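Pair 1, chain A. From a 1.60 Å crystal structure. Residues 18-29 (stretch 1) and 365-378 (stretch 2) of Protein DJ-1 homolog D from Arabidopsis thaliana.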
# COMPACT_ATOMS: atom_id res chain seq x y z
N VAL A 18 11.35 -7.95 -17.20
CA VAL A 18 12.77 -8.22 -16.99
C VAL A 18 12.93 -9.68 -16.56
O VAL A 18 13.77 -10.41 -17.10
CB VAL A 18 13.42 -7.29 -15.92
CG1 VAL A 18 12.65 -7.36 -14.61
CG2 VAL A 18 14.88 -7.71 -15.70
N MET A 19 12.10 -10.13 -15.63
CA MET A 19 12.22 -11.48 -15.12
C MET A 19 11.87 -12.61 -16.08
O MET A 19 12.56 -13.63 -16.10
CB MET A 19 11.42 -11.65 -13.82
CG MET A 19 11.80 -12.90 -13.03
SD MET A 19 13.57 -12.98 -12.65
CE MET A 19 13.62 -12.21 -11.03
N VAL A 20 10.81 -12.46 -16.86
CA VAL A 20 10.43 -13.53 -17.78
C VAL A 20 11.55 -13.80 -18.79
O VAL A 20 12.00 -14.94 -18.93
CB VAL A 20 9.10 -13.22 -18.50
CG1 VAL A 20 8.78 -14.33 -19.50
CG2 VAL A 20 7.97 -13.14 -17.48
N PRO A 21 12.02 -12.77 -19.52
CA PRO A 21 13.09 -13.07 -20.47
C PRO A 21 14.38 -13.50 -19.78
O PRO A 21 15.12 -14.35 -20.29
CB PRO A 21 13.24 -11.76 -21.25
CG PRO A 21 12.81 -10.72 -20.26
CD PRO A 21 11.61 -11.36 -19.61
N PHE A 22 14.65 -12.94 -18.60
CA PHE A 22 15.85 -13.28 -17.84
C PHE A 22 15.90 -14.77 -17.52
O PHE A 22 16.92 -15.43 -17.72
CB PHE A 22 15.91 -12.48 -16.53
CG PHE A 22 17.11 -12.80 -15.67
CD1 PHE A 22 18.40 -12.58 -16.15
CD2 PHE A 22 16.95 -13.30 -14.38
CE1 PHE A 22 19.52 -12.86 -15.36
CE2 PHE A 22 18.06 -13.59 -13.58
CZ PHE A 22 19.35 -13.37 -14.07
N GLN A 23 14.80 -15.31 -17.01
CA GLN A 23 14.77 -16.72 -16.65
C GLN A 23 14.44 -17.66 -17.81
O GLN A 23 14.97 -18.77 -17.87
CB GLN A 23 13.79 -16.93 -15.49
CG GLN A 23 14.13 -16.06 -14.29
CD GLN A 23 13.32 -16.41 -13.07
OE1 GLN A 23 12.09 -16.33 -13.08
NE2 GLN A 23 14.01 -16.79 -12.00
N ALA A 24 13.58 -17.22 -18.72
CA ALA A 24 13.23 -18.05 -19.86
C ALA A 24 14.46 -18.30 -20.72
O ALA A 24 14.78 -19.44 -21.06
CB ALA A 24 12.14 -17.39 -20.69
N LEU A 25 15.16 -17.22 -21.06
CA LEU A 25 16.35 -17.35 -21.90
C LEU A 25 17.38 -18.26 -21.24
O LEU A 25 18.01 -19.08 -21.91
CB LEU A 25 16.95 -15.97 -22.18
CG LEU A 25 16.05 -15.05 -23.01
CD1 LEU A 25 16.76 -13.72 -23.21
CD2 LEU A 25 15.71 -15.68 -24.36
N GLN A 26 17.56 -18.11 -19.93
CA GLN A 26 18.50 -18.96 -19.22
C GLN A 26 18.04 -20.41 -19.29
O GLN A 26 18.84 -21.32 -19.50
CB GLN A 26 18.62 -18.52 -17.76
CG GLN A 26 19.49 -17.29 -17.58
CD GLN A 26 19.66 -16.91 -16.12
OE1 GLN A 26 18.78 -16.30 -15.52
NE2 GLN A 26 20.80 -17.28 -15.55
N ALA A 27 16.74 -20.63 -19.13
CA ALA A 27 16.21 -21.99 -19.18
C ALA A 27 16.50 -22.63 -20.53
O ALA A 27 16.64 -23.85 -20.63
CB ALA A 27 14.70 -21.97 -18.93
N PHE A 28 16.60 -21.79 -21.57
CA PHE A 28 16.86 -22.28 -22.92
C PHE A 28 18.34 -22.44 -23.24
O PHE A 28 18.70 -22.70 -24.39
CB PHE A 28 16.21 -21.36 -23.95
CG PHE A 28 14.74 -21.14 -23.73
CD1 PHE A 28 13.98 -22.06 -23.01
CD2 PHE A 28 14.11 -20.03 -24.27
CE1 PHE A 28 12.61 -21.87 -22.83
CE2 PHE A 28 12.74 -19.83 -24.10
CZ PHE A 28 11.99 -20.76 -23.38
N GLY A 29 19.19 -22.27 -22.23
CA GLY A 29 20.62 -22.43 -22.44
C GLY A 29 21.38 -21.18 -22.82
O GLY A 29 22.50 -21.26 -23.32
N ALA A 365 12.08 -22.06 -4.96
CA ALA A 365 11.60 -20.67 -4.99
C ALA A 365 11.78 -20.10 -6.38
O ALA A 365 12.41 -20.72 -7.24
CB ALA A 365 12.38 -19.85 -3.97
N TRP A 366 11.26 -18.89 -6.62
CA TRP A 366 11.37 -18.32 -7.96
C TRP A 366 12.77 -18.16 -8.55
O TRP A 366 12.92 -18.13 -9.76
CB TRP A 366 10.58 -17.00 -8.10
CG TRP A 366 10.78 -15.95 -7.04
CD1 TRP A 366 9.93 -15.67 -6.00
CD2 TRP A 366 11.80 -14.95 -7.01
NE1 TRP A 366 10.36 -14.55 -5.33
CE2 TRP A 366 11.51 -14.09 -5.92
CE3 TRP A 366 12.94 -14.70 -7.78
CZ2 TRP A 366 12.31 -12.99 -5.60
CZ3 TRP A 366 13.74 -13.60 -7.46
CH2 TRP A 366 13.42 -12.77 -6.38
N PRO A 367 13.81 -18.04 -7.70
CA PRO A 367 15.14 -17.89 -8.30
C PRO A 367 15.53 -19.13 -9.12
O PRO A 367 16.42 -19.07 -9.97
CB PRO A 367 16.05 -17.70 -7.09
CG PRO A 367 15.16 -16.99 -6.12
CD PRO A 367 13.85 -17.75 -6.26
N GLY A 368 14.86 -20.24 -8.85
CA GLY A 368 15.17 -21.48 -9.55
C GLY A 368 14.42 -21.78 -10.84
O GLY A 368 14.50 -22.89 -11.36
N HIS A 369 13.72 -20.79 -11.39
CA HIS A 369 12.97 -21.01 -12.63
C HIS A 369 13.78 -21.51 -13.83
O HIS A 369 13.29 -22.32 -14.61
CB HIS A 369 12.20 -19.74 -13.00
CG HIS A 369 11.00 -19.50 -12.15
ND1 HIS A 369 10.46 -18.25 -11.94
CD2 HIS A 369 10.23 -20.36 -11.43
CE1 HIS A 369 9.41 -18.35 -11.14
NE2 HIS A 369 9.25 -19.62 -10.82
N PRO A 370 15.03 -21.03 -14.00
CA PRO A 370 15.81 -21.51 -15.14
C PRO A 370 15.95 -23.03 -15.14
O PRO A 370 15.67 -23.69 -16.14
CB PRO A 370 17.14 -20.79 -14.98
CG PRO A 370 16.72 -19.48 -14.38
CD PRO A 370 15.73 -19.92 -13.32
N GLU A 371 16.38 -23.59 -14.01
CA GLU A 371 16.54 -25.04 -13.91
C GLU A 371 15.18 -25.72 -13.88
O GLU A 371 15.03 -26.83 -14.40
CB GLU A 371 17.35 -25.41 -12.67
CG GLU A 371 18.79 -24.93 -12.71
CD GLU A 371 19.68 -25.62 -11.70
OE1 GLU A 371 20.87 -25.23 -11.58
OE2 GLU A 371 19.21 -26.56 -11.02
N PHE A 372 14.19 -25.06 -13.29
CA PHE A 372 12.84 -25.60 -13.21
C PHE A 372 12.32 -25.86 -14.63
O PHE A 372 11.90 -26.97 -14.96
CB PHE A 372 11.92 -24.59 -12.50
CG PHE A 372 10.53 -25.11 -12.21
CD1 PHE A 372 10.34 -26.18 -11.33
CD2 PHE A 372 9.42 -24.50 -12.77
CE1 PHE A 372 9.06 -26.63 -11.01
CE2 PHE A 372 8.13 -24.94 -12.46
CZ PHE A 372 7.95 -26.00 -11.58
N VAL A 373 12.35 -24.82 -15.46
CA VAL A 373 11.87 -24.94 -16.83
C VAL A 373 12.78 -25.86 -17.65
O VAL A 373 12.31 -26.68 -18.43
CB VAL A 373 11.81 -23.55 -17.51
CG1 VAL A 373 11.39 -23.70 -18.97
CG2 VAL A 373 10.81 -22.67 -16.77
N SER A 374 14.09 -25.72 -17.46
CA SER A 374 15.06 -26.53 -18.18
C SER A 374 14.87 -28.03 -17.93
O SER A 374 14.87 -28.83 -18.86
CB SER A 374 16.49 -26.13 -17.78
OG SER A 374 17.46 -26.88 -18.49
N GLN A 375 14.70 -28.40 -16.67
CA GLN A 375 14.51 -29.80 -16.33
C GLN A 375 13.16 -30.33 -16.80
O GLN A 375 13.04 -31.51 -17.14
CB GLN A 375 14.70 -30.01 -14.82
CG GLN A 375 16.11 -29.65 -14.38
CD GLN A 375 16.40 -29.96 -12.92
OE1 GLN A 375 17.37 -29.45 -12.35
NE2 GLN A 375 15.58 -30.82 -12.31
N LEU A 376 12.15 -29.47 -16.84
CA LEU A 376 10.84 -29.90 -17.32
C LEU A 376 10.97 -30.14 -18.83
O LEU A 376 10.39 -31.09 -19.37
CB LEU A 376 9.78 -28.84 -17.04
CG LEU A 376 8.42 -29.07 -17.70
CD1 LEU A 376 7.87 -30.44 -17.32
CD2 LEU A 376 7.46 -27.97 -17.26
N MET A 377 11.72 -29.28 -19.50
CA MET A 377 11.94 -29.40 -20.93
C MET A 377 12.59 -30.74 -21.25
O MET A 377 12.20 -31.42 -22.20
CB MET A 377 12.84 -28.27 -21.44
CG MET A 377 12.16 -26.91 -21.48
SD MET A 377 13.32 -25.57 -21.83
CE MET A 377 13.76 -25.94 -23.55
N ALA A 378 13.59 -31.11 -20.45
CA ALA A 378 14.30 -32.36 -20.65
C ALA A 378 13.33 -33.55 -20.61
O ALA A 378 13.37 -34.41 -21.49
CB ALA A 378 15.37 -32.53 -19.58
O HOH W 1 16.83 -16.76 -11.35

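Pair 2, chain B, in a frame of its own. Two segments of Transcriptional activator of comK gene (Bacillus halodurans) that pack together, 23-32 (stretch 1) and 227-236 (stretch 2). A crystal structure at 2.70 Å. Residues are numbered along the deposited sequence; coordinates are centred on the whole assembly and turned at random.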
# COMPACT_ATOMS: atom_id res chain seq x y z
N ARG B 23 -8.63 -2.53 -7.07
CA ARG B 23 -9.01 -1.46 -7.99
C ARG B 23 -7.78 -0.66 -8.30
O ARG B 23 -7.66 -0.12 -9.39
CB ARG B 23 -10.10 -0.55 -7.41
CG ARG B 23 -9.63 0.37 -6.35
CD ARG B 23 -10.15 1.81 -6.63
NE ARG B 23 -9.79 2.68 -5.51
CZ ARG B 23 -9.30 3.91 -5.64
NH1 ARG B 23 -9.12 4.40 -6.85
NH2 ARG B 23 -9.01 4.63 -4.55
N LYS B 24 -6.86 -0.58 -7.34
CA LYS B 24 -5.62 0.13 -7.59
C LYS B 24 -4.82 -0.66 -8.69
O LYS B 24 -3.97 -0.10 -9.35
CB LYS B 24 -4.83 0.30 -6.29
CG LYS B 24 -5.48 1.26 -5.26
CD LYS B 24 -5.20 2.77 -5.53
CE LYS B 24 -3.81 3.24 -5.02
NZ LYS B 24 -3.67 4.70 -4.65
N ALA B 25 -5.14 -1.93 -8.90
CA ALA B 25 -4.47 -2.67 -9.97
C ALA B 25 -5.21 -2.41 -11.28
O ALA B 25 -4.58 -2.31 -12.33
CB ALA B 25 -4.45 -4.15 -9.68
N TYR B 26 -6.55 -2.32 -11.23
CA TYR B 26 -7.37 -2.03 -12.41
C TYR B 26 -6.96 -0.65 -12.95
O TYR B 26 -6.73 -0.46 -14.13
CB TYR B 26 -8.86 -1.99 -12.06
CG TYR B 26 -9.45 -3.33 -11.68
CD1 TYR B 26 -10.57 -3.43 -10.89
CD2 TYR B 26 -8.83 -4.49 -12.05
CE1 TYR B 26 -11.04 -4.67 -10.46
CE2 TYR B 26 -9.30 -5.70 -11.64
CZ TYR B 26 -10.38 -5.79 -10.84
OH TYR B 26 -10.75 -7.03 -10.40
N GLU B 27 -6.89 0.33 -12.08
CA GLU B 27 -6.49 1.61 -12.59
C GLU B 27 -5.06 1.56 -13.10
O GLU B 27 -4.72 2.30 -14.01
CB GLU B 27 -6.68 2.72 -11.56
CG GLU B 27 -6.04 2.54 -10.24
CD GLU B 27 -6.75 3.39 -9.19
OE1 GLU B 27 -6.05 3.89 -8.26
OE2 GLU B 27 -8.00 3.54 -9.28
N GLY B 28 -4.25 0.68 -12.53
CA GLY B 28 -2.86 0.55 -12.94
C GLY B 28 -2.79 0.04 -14.36
O GLY B 28 -2.11 0.61 -15.20
N LEU B 29 -3.50 -1.05 -14.63
CA LEU B 29 -3.52 -1.60 -15.97
C LEU B 29 -4.10 -0.54 -16.92
O LEU B 29 -3.62 -0.38 -18.02
CB LEU B 29 -4.35 -2.89 -16.02
CG LEU B 29 -4.21 -3.73 -17.30
CD1 LEU B 29 -2.82 -4.32 -17.35
CD2 LEU B 29 -5.25 -4.83 -17.37
N LEU B 30 -5.14 0.18 -16.49
CA LEU B 30 -5.73 1.20 -17.33
C LEU B 30 -4.74 2.29 -17.72
O LEU B 30 -4.77 2.76 -18.84
CB LEU B 30 -6.94 1.83 -16.64
CG LEU B 30 -8.16 0.93 -16.83
CD1 LEU B 30 -9.42 1.48 -16.12
CD2 LEU B 30 -8.41 0.83 -18.30
N ASN B 31 -3.86 2.69 -16.81
CA ASN B 31 -2.90 3.74 -17.13
C ASN B 31 -1.77 3.17 -17.98
O ASN B 31 -1.16 3.88 -18.78
CB ASN B 31 -2.33 4.37 -15.86
CG ASN B 31 -3.40 5.00 -15.00
OD1 ASN B 31 -4.36 5.58 -15.51
ND2 ASN B 31 -3.25 4.89 -13.67
N ILE B 32 -1.47 1.88 -17.79
CA ILE B 32 -0.44 1.22 -18.58
C ILE B 32 -0.87 1.40 -20.04
O ILE B 32 -0.14 1.98 -20.83
CB ILE B 32 -0.31 -0.30 -18.19
CG1 ILE B 32 0.69 -0.47 -17.05
CG2 ILE B 32 0.06 -1.13 -19.40
CD1 ILE B 32 0.84 -1.90 -16.59
N VAL B 227 0.06 6.97 1.64
CA VAL B 227 -0.22 6.50 0.29
C VAL B 227 0.82 5.64 -0.43
O VAL B 227 2.01 5.93 -0.40
CB VAL B 227 -0.52 7.72 -0.59
CG1 VAL B 227 -1.06 7.29 -1.94
CG2 VAL B 227 -1.50 8.62 0.13
N GLN B 228 0.35 4.57 -1.08
CA GLN B 228 1.21 3.69 -1.87
C GLN B 228 0.64 3.74 -3.29
O GLN B 228 -0.49 3.34 -3.52
CB GLN B 228 1.18 2.27 -1.30
CG GLN B 228 1.73 2.22 0.11
CD GLN B 228 1.92 0.81 0.63
OE1 GLN B 228 1.10 -0.06 0.38
NE2 GLN B 228 3.01 0.58 1.36
N HIS B 229 1.43 4.25 -4.24
CA HIS B 229 0.93 4.39 -5.60
C HIS B 229 1.08 3.20 -6.49
O HIS B 229 1.98 3.16 -7.33
CB HIS B 229 1.57 5.60 -6.26
CG HIS B 229 1.46 6.85 -5.44
ND1 HIS B 229 0.34 7.66 -5.47
CD2 HIS B 229 2.30 7.39 -4.53
CE1 HIS B 229 0.50 8.65 -4.60
NE2 HIS B 229 1.67 8.51 -4.02
N VAL B 230 0.16 2.25 -6.31
CA VAL B 230 0.13 1.03 -7.09
C VAL B 230 -0.05 1.31 -8.58
O VAL B 230 0.61 0.70 -9.42
CB VAL B 230 -1.02 0.12 -6.63
CG1 VAL B 230 -1.04 -1.13 -7.44
CG2 VAL B 230 -0.86 -0.22 -5.15
N ASP B 231 -0.96 2.23 -8.91
CA ASP B 231 -1.21 2.55 -10.31
C ASP B 231 0.08 3.06 -10.94
O ASP B 231 0.43 2.68 -12.06
CB ASP B 231 -2.35 3.56 -10.46
CG ASP B 231 -2.23 4.76 -9.51
OD1 ASP B 231 -1.37 4.78 -8.60
OD2 ASP B 231 -3.04 5.70 -9.68
N ASP B 232 0.78 3.90 -10.19
CA ASP B 232 2.05 4.43 -10.65
C ASP B 232 3.11 3.36 -10.77
O ASP B 232 3.82 3.29 -11.77
CB ASP B 232 2.53 5.50 -9.69
CG ASP B 232 1.75 6.73 -9.82
OD1 ASP B 232 0.77 6.68 -10.59
OD2 ASP B 232 2.10 7.72 -9.16
N LEU B 233 3.24 2.54 -9.75
CA LEU B 233 4.21 1.49 -9.84
C LEU B 233 3.96 0.59 -11.06
O LEU B 233 4.91 0.15 -11.72
CB LEU B 233 4.20 0.65 -8.56
CG LEU B 233 5.46 -0.18 -8.50
CD1 LEU B 233 6.62 0.78 -8.47
CD2 LEU B 233 5.47 -1.08 -7.28
N TYR B 234 2.69 0.30 -11.36
CA TYR B 234 2.38 -0.56 -12.51
C TYR B 234 2.92 0.06 -13.77
O TYR B 234 3.63 -0.58 -14.51
CB TYR B 234 0.88 -0.79 -12.70
CG TYR B 234 0.36 -2.03 -12.03
CD1 TYR B 234 0.22 -2.09 -10.65
CD2 TYR B 234 -0.02 -3.14 -12.77
CE1 TYR B 234 -0.29 -3.21 -10.03
CE2 TYR B 234 -0.53 -4.27 -12.16
CZ TYR B 234 -0.66 -4.29 -10.78
OH TYR B 234 -1.15 -5.40 -10.12
N VAL B 235 2.55 1.30 -14.01
CA VAL B 235 3.01 2.01 -15.18
C VAL B 235 4.54 2.01 -15.14
O VAL B 235 5.19 1.55 -16.07
CB VAL B 235 2.40 3.44 -15.19
CG1 VAL B 235 3.00 4.27 -16.30
CG2 VAL B 235 0.88 3.34 -15.37
N LEU B 236 5.12 2.47 -14.04
CA LEU B 236 6.57 2.51 -13.91
C LEU B 236 7.25 1.21 -14.36
O LEU B 236 8.14 1.22 -15.22
CB LEU B 236 6.95 2.80 -12.46
CG LEU B 236 8.41 2.65 -12.00
CD1 LEU B 236 9.32 3.50 -12.91
CD2 LEU B 236 8.55 3.13 -10.57

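Fourteen central residues of the two pairs superpose with an RMSD of 0.9 Å over N, CA and C, and the helix axes agree as well. In pair 1, helix 18-27 and helix 369-378 approach to 7.8 Å at a signed crossing angle of -43°; in pair 2, helix 23-32 and helix 230-236 approach to 7.7 Å at -38°. Both angles are between N-to-C directions, so each pair runs roughly the same way. At separations just below 8 Å, the residue of stretch 1 nearest the other backbone is small in both pairs, A27(A) or G28(B), and the register locates it. A27(A) CA lies 4.1 Å from P370(A) CA, and G28(B) CA lies 3.7 Å from D231(B) CA. The superposition matches exactly these positions, A27(A) with G28(B) at 0.4 Å and P370(A) with D231(B) at 0.6 Å.

The crossing point is filled differently. In pair 1 a methyl group fits: A27(A) points toward the second helix, with CB 3.4 Å from P370(A) O and 3.6 Å from V373(A) CB. Its CA also makes a CA-H...O contact, A27(A) CA to P370(A) O at 3.5 Å. In pair 2 the matching residue has no side chain, and an ideal CB on G28(B) would lie 3.0 Å from Y234(B) CG, a clash, and 3.5 Å from D231(B) CA. Y234(B) matches V373(A): the tyrosine packs against the glycine, G28(B) CA to Y234(B) CB 4.0 Å, and the valine against the alanine. Around this point, the D231(B) side chain sits as a knob among K24(B), E27(B), G28(B) and N31(B), whereas the matched P370(A) presents a ring, its CB 3.9 Å from Q26(A) CB.

One turn earlier the chemistry diverges. Q23(A) is joined to the second stretch by two hydrogen bonds: its NE2 donates to W366(A) O at 2.8 Å, and its OE1 accepts from H369(A) ND1 at 2.8 Å, with N-H...acceptor angles of 157° and 154°. The amide thus uses both its donor and its acceptor, while a water bridges Q23(A) NE2 (2.9 Å) and P367(A) O (2.7 Å). The matched K24(B) covers a similar site without any such bond. V230(B), matched to H369(A), packs its CB 3.8 Å from K24(B) CB; K24(B) NZ lies 3.6 Å from Q228(B) O and 4.6 Å from D231(B) OD1, the latter beyond a salt bridge. Indeed, pair 2 has no hydrogen bond between its stretches, yet it buries 547 Å² against 464 Å² in pair 1.

Apolar contacts extend both interfaces. In pair 1, F28(A) points away at CA-to-CB but its ring end returns, placing M377(A) SD at its edge, 3.8 Å from F28(A) CD1. In pair 2 the Y234(B) ring reaches back to A25(B), whose CB is 3.9 Å from Y234(B) CZ, while I32(B) CD1 lies near the ring plane at its edge and 4.0 Å from Y234(B) CB. Similar backbones therefore carry two direct hydrogen bonds alongside apolar contacts in one case, and in the other packing without a hydrogen bond between the stretches.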